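Local atomic coordinates of epidermal growth factor receptor pathway substrate 8-like protein 1 (Mus musculus, PDB entry 2CY5), a protein that probably takes part in signal transduction downstream of growth factor receptors, through a phosphotyrosine-binding (PTB) domain of the kind that recognises peptide motifs. Residues 115-118 / 119-123. Sequence-based numbering, arbitrary orientation.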
ATOM      1  N   LEU A 115      10.785  11.928  16.549  1.00 39.43           N
ATOM      2  CA  LEU A 115      12.085  12.131  17.158  1.00 37.80           C
ATOM      3  C   LEU A 115      12.006  13.397  18.108  1.00 36.60           C
ATOM      4  O   LEU A 115      11.222  13.477  19.060  1.00 33.88           O
ATOM      5  CB  LEU A 115      13.057  12.351  16.059  1.00 32.43           C
ATOM      6  CG  LEU A 115      12.900  11.117  15.067  1.00 42.07           C
ATOM      7  CD1 LEU A 115      13.678  11.290  13.750  1.00 43.62           C
ATOM      8  CD2 LEU A 115      13.508   9.914  15.892  1.00 38.15           C
ATOM      9  N   LEU A 116      12.774  14.413  17.767  1.00 35.45           N
ATOM     10  CA  LEU A 116      12.776  15.582  18.699  1.00 37.57           C
ATOM     11  C   LEU A 116      11.382  16.293  18.805  1.00 38.15           C
ATOM     12  O   LEU A 116      10.966  16.672  19.898  1.00 35.55           O
ATOM     13  CB  LEU A 116      13.886  16.580  18.244  1.00 35.56           C
ATOM     14  CG  LEU A 116      14.153  17.669  19.306  1.00 38.93           C
ATOM     15  CD1 LEU A 116      14.613  17.220  20.697  1.00 36.92           C
ATOM     16  CD2 LEU A 116      15.351  18.397  18.632  1.00 35.80           C
ATOM     17  N   LEU A 117      10.660  16.382  17.696  1.00 34.66           N
ATOM     18  CA  LEU A 117       9.352  16.986  17.687  1.00 38.54           C
ATOM     19  C   LEU A 117       8.191  16.139  18.209  1.00 42.01           C
ATOM     20  O   LEU A 117       7.132  16.652  18.334  1.00 49.13           O
ATOM     21  CB  LEU A 117       9.066  17.596  16.300  1.00 39.78           C
ATOM     22  CG  LEU A 117      10.105  18.742  16.044  1.00 48.13           C
ATOM     23  CD1 LEU A 117      10.050  19.318  14.637  1.00 44.38           C
ATOM     24  CD2 LEU A 117       9.809  19.936  17.076  1.00 43.54           C
ATOM     25  N   GLY A 118       8.382  14.918  18.634  1.00 42.84           N
ATOM     26  CA  GLY A 118       7.289  14.121  19.221  1.00 42.07           C
ATOM     27  C   GLY A 118       6.196  13.853  18.182  1.00 44.39           C
ATOM     28  O   GLY A 118       6.147  14.471  17.109  1.00 56.56           O
ATOM     29  N   ALA A 119       5.225  13.072  18.545  1.00 37.31           N
ATOM     30  CA  ALA A 119       4.134  12.670  17.638  1.00 32.39           C
ATOM     31  C   ALA A 119       2.983  13.620  17.865  1.00 38.20           C
ATOM     32  O   ALA A 119       2.164  13.803  17.003  1.00 33.44           O
ATOM     33  CB  ALA A 119       3.597  11.164  18.075  1.00 35.30           C
ATOM     34  N   GLU A 120       2.905  14.215  19.078  1.00 34.50           N
ATOM     35  CA  GLU A 120       1.762  15.098  19.383  1.00 37.30           C
ATOM     36  C   GLU A 120       1.677  16.322  18.496  1.00 32.93           C
ATOM     37  O   GLU A 120       0.535  16.706  18.080  1.00 36.97           O
ATOM     38  CB  GLU A 120       1.851  15.619  20.813  1.00 38.47           C
ATOM     39  CG  GLU A 120       0.582  16.296  21.120  1.00 55.25           C
ATOM     40  CD  GLU A 120      -0.560  15.256  21.240  1.00 65.19           C
ATOM     41  OE1 GLU A 120      -1.693  15.691  20.862  1.00 70.33           O
ATOM     42  OE2 GLU A 120      -0.282  14.073  21.725  1.00 62.92           O
ATOM     43  N   LEU A 121       2.815  16.854  18.170  1.00 34.03           N
ATOM     44  CA  LEU A 121       2.863  18.065  17.304  1.00 33.65           C
ATOM     45  C   LEU A 121       2.478  17.677  15.939  1.00 37.22           C
ATOM     46  O   LEU A 121       1.785  18.411  15.240  1.00 33.98           O
ATOM     47  CB  LEU A 121       4.291  18.616  17.303  1.00 38.66           C
ATOM     48  CG  LEU A 121       4.595  19.929  16.569  1.00 37.36           C
ATOM     49  CD1 LEU A 121       3.899  21.054  17.273  1.00 42.69           C
ATOM     50  CD2 LEU A 121       6.078  20.294  16.552  1.00 41.35           C
ATOM     51  N   ILE A 122       2.833  16.457  15.526  1.00 32.86           N
ATOM     52  CA  ILE A 122       2.500  16.094  14.098  1.00 31.79           C
ATOM     53  C   ILE A 122       1.026  15.770  13.976  1.00 30.15           C
ATOM     54  O   ILE A 122       0.408  16.135  12.956  1.00 34.37           O
ATOM     55  CB  ILE A 122       3.377  14.851  13.581  1.00 33.94           C
ATOM     56  CG1 ILE A 122       4.922  15.151  13.680  1.00 37.87           C
ATOM     57  CG2 ILE A 122       3.012  14.562  12.130  1.00 33.95           C
ATOM     58  CD1 ILE A 122       5.848  13.823  13.557  1.00 36.79           C
ATOM     59  N   ARG A 123       0.476  15.066  14.990  1.00 30.67           N
ATOM     60  CA  ARG A 123      -0.957  14.785  15.092  1.00 31.85           C
ATOM     61  C   ARG A 123      -1.755  16.093  14.987  1.00 37.75           C
ATOM     62  O   ARG A 123      -2.701  16.157  14.194  1.00 34.24           O
ATOM     63  CB  ARG A 123      -1.288  14.115  16.410  1.00 34.91           C
ATOM     64  CG  ARG A 123      -2.824  13.959  16.591  1.00 40.85           C
ATOM     65  CD  ARG A 123      -3.126  13.605  18.015  1.00 47.82           C
ATOM     66  NE  ARG A 123      -2.981  14.881  18.695  1.00 53.11           N
ATOM     67  CZ  ARG A 123      -3.855  15.878  18.511  1.00 57.76           C
ATOM     68  NH1 ARG A 123      -4.904  15.730  17.698  1.00 57.74           N
ATOM     69  NH2 ARG A 123      -3.650  17.028  19.119  1.00 61.60           N
TER
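L117 and L121 meet four residues apart where a type I beta turn, L115 to G118, leads from strand 108-114 into helix 118-133, the C-terminal helix that packs on the sheet in the PTB fold. The turn is closed by the backbone bond from G118 N to L115 O, at 3.2 Å. G118 has positive phi (64°), with psi near 175°, a conformation that suits a residue without a side chain.

The apolar contact is made by branch ends: L117 CD2 lies 3.8 Å from L121 CD2, and the two side chains cross at a slant. L121 CG lies anti to the backbone N (chi1 -175°), and its CD2 branch reaches the CB and CD2 of L117, while L121 CB lies 3.6 Å from L117 O. On the buried side, I122 CD1 approaches G118 O to 3.6 Å, and the same side chain packs on Y11 and V13 of strand 9-20 and on L95. A119 CB lies 3.7 Å from G118 C, and this methyl also packs on A84 and L95; A119 N is buried and has no partner in the model.

No hydrogen bond joins the two segments. Within the helix, E120 and R123, three residues apart, form a salt bridge, and R123 also touches D83 and A84 of strand 79-85. The guanidinium grips one oxygen side-on: R123 NH2 reaches E120 OE1 at 2.9 Å, nearly along its C-O direction, whereas R123 NE meets that OE1 at 2.6 Å from above the carboxylate plane.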